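Long-range contact in pseudoalteromonas arctica PAMC 21717 (Pseudoalteromonas arctica, PDB 5YL7), which probably hydrolyses peptide bonds as a cold-active, calcium-binding serine protease of the subtilase family: residues V39-N53 against S98-V111. Sequence-based numbering, arbitrary orientation.
Sequences VLDTGYRPHADLNAN and SWHGTHVAGTVAAV. With CA (calcium ion), chain C.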
# COMPACT_ATOMS: atom_id res chain seq x y z
N VAL A 39 4.56 -2.97 4.81
CA VAL A 39 3.28 -3.20 4.11
C VAL A 39 2.44 -4.06 5.01
O VAL A 39 2.77 -5.24 5.25
CB VAL A 39 3.50 -3.82 2.74
CG1 VAL A 39 2.21 -4.29 2.16
CG2 VAL A 39 4.21 -2.87 1.84
N LEU A 40 1.39 -3.47 5.61
CA LEU A 40 0.51 -4.16 6.57
C LEU A 40 -0.65 -4.69 5.80
O LEU A 40 -1.48 -3.89 5.33
CB LEU A 40 0.07 -3.18 7.66
CG LEU A 40 1.03 -3.01 8.83
CD1 LEU A 40 2.37 -2.44 8.39
CD2 LEU A 40 0.41 -2.06 9.86
N ASP A 41 -0.73 -6.00 5.58
CA ASP A 41 -1.61 -6.54 4.55
C ASP A 41 -1.80 -8.00 4.80
O ASP A 41 -1.66 -8.52 5.94
CB ASP A 41 -1.05 -6.13 3.16
CG ASP A 41 -2.08 -5.91 2.17
OD1 ASP A 41 -2.81 -6.86 1.81
OD2 ASP A 41 -2.19 -4.81 1.61
N THR A 42 -2.09 -8.75 3.71
CA THR A 42 -2.38 -10.18 3.80
C THR A 42 -1.12 -11.05 3.88
O THR A 42 -1.26 -12.28 3.96
CB THR A 42 -3.28 -10.64 2.62
OG1 THR A 42 -2.48 -10.55 1.40
CG2 THR A 42 -4.51 -9.82 2.47
N GLY A 43 0.05 -10.44 3.86
CA GLY A 43 1.28 -11.14 3.67
C GLY A 43 1.77 -11.11 2.28
O GLY A 43 1.26 -10.34 1.45
N TYR A 44 2.76 -11.92 1.94
CA TYR A 44 3.35 -11.93 0.59
C TYR A 44 3.64 -13.35 0.12
O TYR A 44 3.77 -14.25 0.96
CB TYR A 44 4.61 -11.09 0.54
CG TYR A 44 5.79 -11.73 1.20
CD1 TYR A 44 5.91 -11.91 2.57
CD2 TYR A 44 6.84 -12.28 0.46
CE1 TYR A 44 6.93 -12.58 3.11
CE2 TYR A 44 7.87 -12.94 1.02
CZ TYR A 44 7.93 -13.09 2.34
OH TYR A 44 8.96 -13.76 2.95
N ARG A 45 3.76 -13.49 -1.20
CA ARG A 45 4.47 -14.67 -1.73
C ARG A 45 5.78 -14.22 -2.26
O ARG A 45 5.96 -13.06 -2.71
CB ARG A 45 3.66 -15.34 -2.83
CG ARG A 45 2.33 -15.89 -2.42
CD ARG A 45 2.33 -16.75 -1.21
NE ARG A 45 3.35 -17.80 -1.26
CZ ARG A 45 3.65 -18.56 -0.19
NH1 ARG A 45 4.67 -19.40 -0.29
NH2 ARG A 45 2.98 -18.46 0.90
N PRO A 46 6.81 -15.07 -2.23
CA PRO A 46 8.18 -14.71 -2.65
C PRO A 46 8.34 -14.69 -4.16
O PRO A 46 9.20 -15.38 -4.77
CB PRO A 46 9.04 -15.79 -1.97
CG PRO A 46 8.16 -16.98 -2.11
CD PRO A 46 6.78 -16.48 -1.73
N HIS A 47 7.56 -13.85 -4.79
CA HIS A 47 7.51 -13.73 -6.26
C HIS A 47 8.91 -13.43 -6.74
O HIS A 47 9.64 -12.60 -6.17
CB HIS A 47 6.50 -12.60 -6.60
CG HIS A 47 6.17 -12.48 -8.05
ND1 HIS A 47 7.10 -12.18 -9.03
CD2 HIS A 47 4.95 -12.51 -8.62
CE1 HIS A 47 6.42 -12.07 -10.17
NE2 HIS A 47 5.12 -12.26 -9.94
N ALA A 48 9.27 -14.04 -7.84
CA ALA A 48 10.58 -13.79 -8.46
C ALA A 48 10.93 -12.37 -8.75
O ALA A 48 12.08 -11.94 -8.77
CB ALA A 48 10.73 -14.59 -9.77
N ASP A 49 9.85 -11.54 -8.99
CA ASP A 49 10.03 -10.12 -9.29
C ASP A 49 9.86 -9.18 -8.09
O ASP A 49 9.68 -8.01 -8.22
CB ASP A 49 9.15 -9.64 -10.45
CG ASP A 49 9.72 -8.55 -11.28
OD1 ASP A 49 10.97 -8.49 -11.43
OD2 ASP A 49 8.93 -7.70 -11.82
N LEU A 50 9.89 -9.82 -6.90
CA LEU A 50 9.68 -9.06 -5.62
C LEU A 50 10.69 -9.47 -4.55
O LEU A 50 11.10 -8.62 -3.75
CB LEU A 50 8.23 -9.36 -5.14
CG LEU A 50 7.81 -8.64 -3.86
CD1 LEU A 50 7.91 -7.12 -4.01
CD2 LEU A 50 6.44 -9.12 -3.47
N ASN A 51 10.97 -10.77 -4.41
CA ASN A 51 11.58 -11.27 -3.18
C ASN A 51 12.92 -10.65 -2.85
O ASN A 51 13.21 -10.52 -1.67
CB ASN A 51 11.68 -12.81 -3.22
CG ASN A 51 11.85 -13.36 -1.92
OD1 ASN A 51 12.95 -14.04 -1.67
ND2 ASN A 51 10.97 -13.17 -1.05
N ALA A 52 13.70 -10.27 -3.81
CA ALA A 52 14.96 -9.64 -3.45
C ALA A 52 14.84 -8.37 -2.63
O ALA A 52 15.76 -7.89 -1.99
CB ALA A 52 15.81 -9.33 -4.64
N ASN A 53 13.62 -7.70 -2.74
CA ASN A 53 13.36 -6.49 -1.99
C ASN A 53 12.56 -6.73 -0.77
O ASN A 53 12.11 -5.73 -0.11
CB ASN A 53 12.68 -5.45 -2.90
CG ASN A 53 13.60 -4.81 -3.88
OD1 ASN A 53 14.84 -5.01 -3.77
ND2 ASN A 53 13.07 -4.09 -4.85
N SER A 98 -6.95 -13.44 -2.46
CA SER A 98 -6.69 -12.10 -2.98
C SER A 98 -5.28 -11.85 -3.44
O SER A 98 -5.00 -11.02 -4.29
CB SER A 98 -7.02 -11.01 -1.92
OG SER A 98 -6.16 -11.06 -0.83
N TRP A 99 -4.33 -12.50 -2.76
CA TRP A 99 -2.88 -12.16 -2.92
C TRP A 99 -2.66 -10.66 -2.84
O TRP A 99 -1.76 -10.10 -3.42
CB TRP A 99 -2.26 -12.75 -4.16
CG TRP A 99 -2.63 -14.17 -4.33
CD1 TRP A 99 -3.39 -14.74 -5.33
CD2 TRP A 99 -2.32 -15.24 -3.42
NE1 TRP A 99 -3.56 -16.08 -5.10
CE2 TRP A 99 -2.92 -16.44 -3.94
CE3 TRP A 99 -1.58 -15.37 -2.24
CZ2 TRP A 99 -2.88 -17.63 -3.24
CZ3 TRP A 99 -1.57 -16.53 -1.56
CH2 TRP A 99 -2.21 -17.69 -2.08
N HIS A 100 -3.47 -10.00 -1.93
CA HIS A 100 -3.52 -8.55 -1.95
C HIS A 100 -2.18 -7.96 -1.55
O HIS A 100 -1.71 -6.98 -2.17
CB HIS A 100 -4.70 -8.15 -1.02
CG HIS A 100 -5.01 -6.72 -1.01
ND1 HIS A 100 -4.51 -5.87 -0.09
CD2 HIS A 100 -5.91 -6.00 -1.74
CE1 HIS A 100 -5.10 -4.71 -0.21
NE2 HIS A 100 -5.94 -4.75 -1.17
N GLY A 101 -1.57 -8.53 -0.51
CA GLY A 101 -0.33 -8.01 -0.06
C GLY A 101 0.86 -8.17 -1.03
O GLY A 101 1.77 -7.36 -1.01
N THR A 102 0.78 -9.16 -1.90
CA THR A 102 1.81 -9.35 -2.93
C THR A 102 1.69 -8.29 -4.00
O THR A 102 2.67 -7.73 -4.44
CB THR A 102 1.63 -10.72 -3.54
OG1 THR A 102 1.86 -11.76 -2.52
CG2 THR A 102 2.64 -10.98 -4.69
N HIS A 103 0.44 -7.94 -4.34
CA HIS A 103 0.17 -6.89 -5.31
C HIS A 103 0.63 -5.55 -4.79
O HIS A 103 1.39 -4.78 -5.41
CB HIS A 103 -1.29 -6.96 -5.71
CG HIS A 103 -1.67 -6.19 -6.93
ND1 HIS A 103 -1.81 -4.84 -6.94
CD2 HIS A 103 -1.86 -6.64 -8.19
CE1 HIS A 103 -2.08 -4.47 -8.20
NE2 HIS A 103 -2.15 -5.56 -8.97
N VAL A 104 0.20 -5.22 -3.57
CA VAL A 104 0.58 -3.95 -2.92
C VAL A 104 2.07 -3.86 -2.74
O VAL A 104 2.66 -2.80 -3.05
CB VAL A 104 -0.19 -3.84 -1.56
CG1 VAL A 104 0.32 -2.68 -0.74
CG2 VAL A 104 -1.66 -3.67 -1.81
N ALA A 105 2.71 -4.90 -2.23
CA ALA A 105 4.15 -4.82 -2.07
C ALA A 105 4.89 -4.57 -3.39
O ALA A 105 5.92 -3.89 -3.38
CB ALA A 105 4.70 -6.05 -1.35
N GLY A 106 4.40 -5.20 -4.47
CA GLY A 106 5.02 -4.95 -5.76
C GLY A 106 4.90 -3.54 -6.27
O GLY A 106 5.82 -3.02 -6.90
N THR A 107 3.76 -2.87 -5.93
CA THR A 107 3.67 -1.48 -6.30
C THR A 107 4.70 -0.67 -5.56
O THR A 107 5.34 0.24 -6.11
CB THR A 107 2.23 -0.91 -6.05
OG1 THR A 107 1.34 -1.72 -6.86
CG2 THR A 107 2.13 0.51 -6.34
N VAL A 108 4.90 -0.98 -4.28
CA VAL A 108 5.93 -0.24 -3.52
C VAL A 108 7.34 -0.52 -4.04
O VAL A 108 8.11 0.46 -4.26
CB VAL A 108 5.89 -0.59 -2.03
CG1 VAL A 108 7.03 0.14 -1.29
CG2 VAL A 108 4.50 -0.24 -1.45
N ALA A 109 7.69 -1.76 -4.28
CA ALA A 109 9.10 -2.10 -4.47
C ALA A 109 9.31 -3.41 -5.27
O ALA A 109 10.30 -4.11 -5.02
CB ALA A 109 9.81 -2.11 -3.14
N ALA A 110 8.57 -3.67 -6.34
CA ALA A 110 8.96 -4.73 -7.26
C ALA A 110 10.38 -4.44 -7.73
O ALA A 110 10.82 -3.32 -7.94
CB ALA A 110 8.05 -4.83 -8.46
N VAL A 111 11.07 -5.57 -7.98
CA VAL A 111 12.45 -5.52 -8.49
C VAL A 111 12.45 -4.96 -9.89
O VAL A 111 11.70 -5.44 -10.73
CB VAL A 111 13.08 -6.88 -8.42
CG1 VAL A 111 14.53 -6.77 -9.02
CG2 VAL A 111 13.14 -7.50 -7.02
CA CA C . 10.91 -6.40 -12.67
O HOH W 1 -0.18 -11.78 -0.66
O HOH W 2 2.84 -7.87 1.65
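The imidazole of His100 meets the carboxylate of Asp41 at its edge, the two planes 33° apart. His100 ND1 donates to Asp41 OD1 at 2.7 Å, nearly straight at 165°, in the ring plane and on the syn lone pair. A second, weak bond from ND1 reaches Asp41 OD2. The anti lone pair of Asp41 OD1 takes Thr42 N, so two firm N-H groups hold the carboxylate, and Val104 CG2 packs against OD2. The indole of Trp99 meets Arg45 obliquely, with Arg45 CD 3.9 Å from Trp99 CZ3. The arginine chain, bent at chi2 and chi3, passes the ring on its way to Asp79.

Strand 36-41 of the parallel sheet and helix 100-109 run nearly antiparallel at this contact. Asp41 and His100, with Ser281, probably form the Ser-His-Asp triad, as in subtilisin-type proteases, the aspartate at the strand end and the histidine in the first turn of the helix. With an alanine for Asp41, His100 ND1 and Thr42 N would probably lose their acceptor, and the imidazole's rotation would be less well fixed.

Gly101 N donates to Thr42 OG1 at 2.9 Å. Gly101 CA approaches Gly43 O at 3.2 Å in a CA-H...O contact, and a CB there would run into that oxygen. Thr102 OG1 lies beside its own backbone N (chi1 -64°) and accepts Arg45 N at 2.9 Å. It also donates to a water that bonds to Gly43 O.

Val39 CG1 touches Val104 CG1 at 3.8 Å. Farther along, Leu50 CD2 rests on Ala105 CB. Asn53 ND2 donates in its amide plane to Ala109 O at 2.8 Å. Val111 N donates to Asp49 O from above the carbonyl plane. Asp49, through both carboxylate oxygens, and Val111 O bind a calcium ion, completed by Asp5, Asn114, Glu116 and Val118.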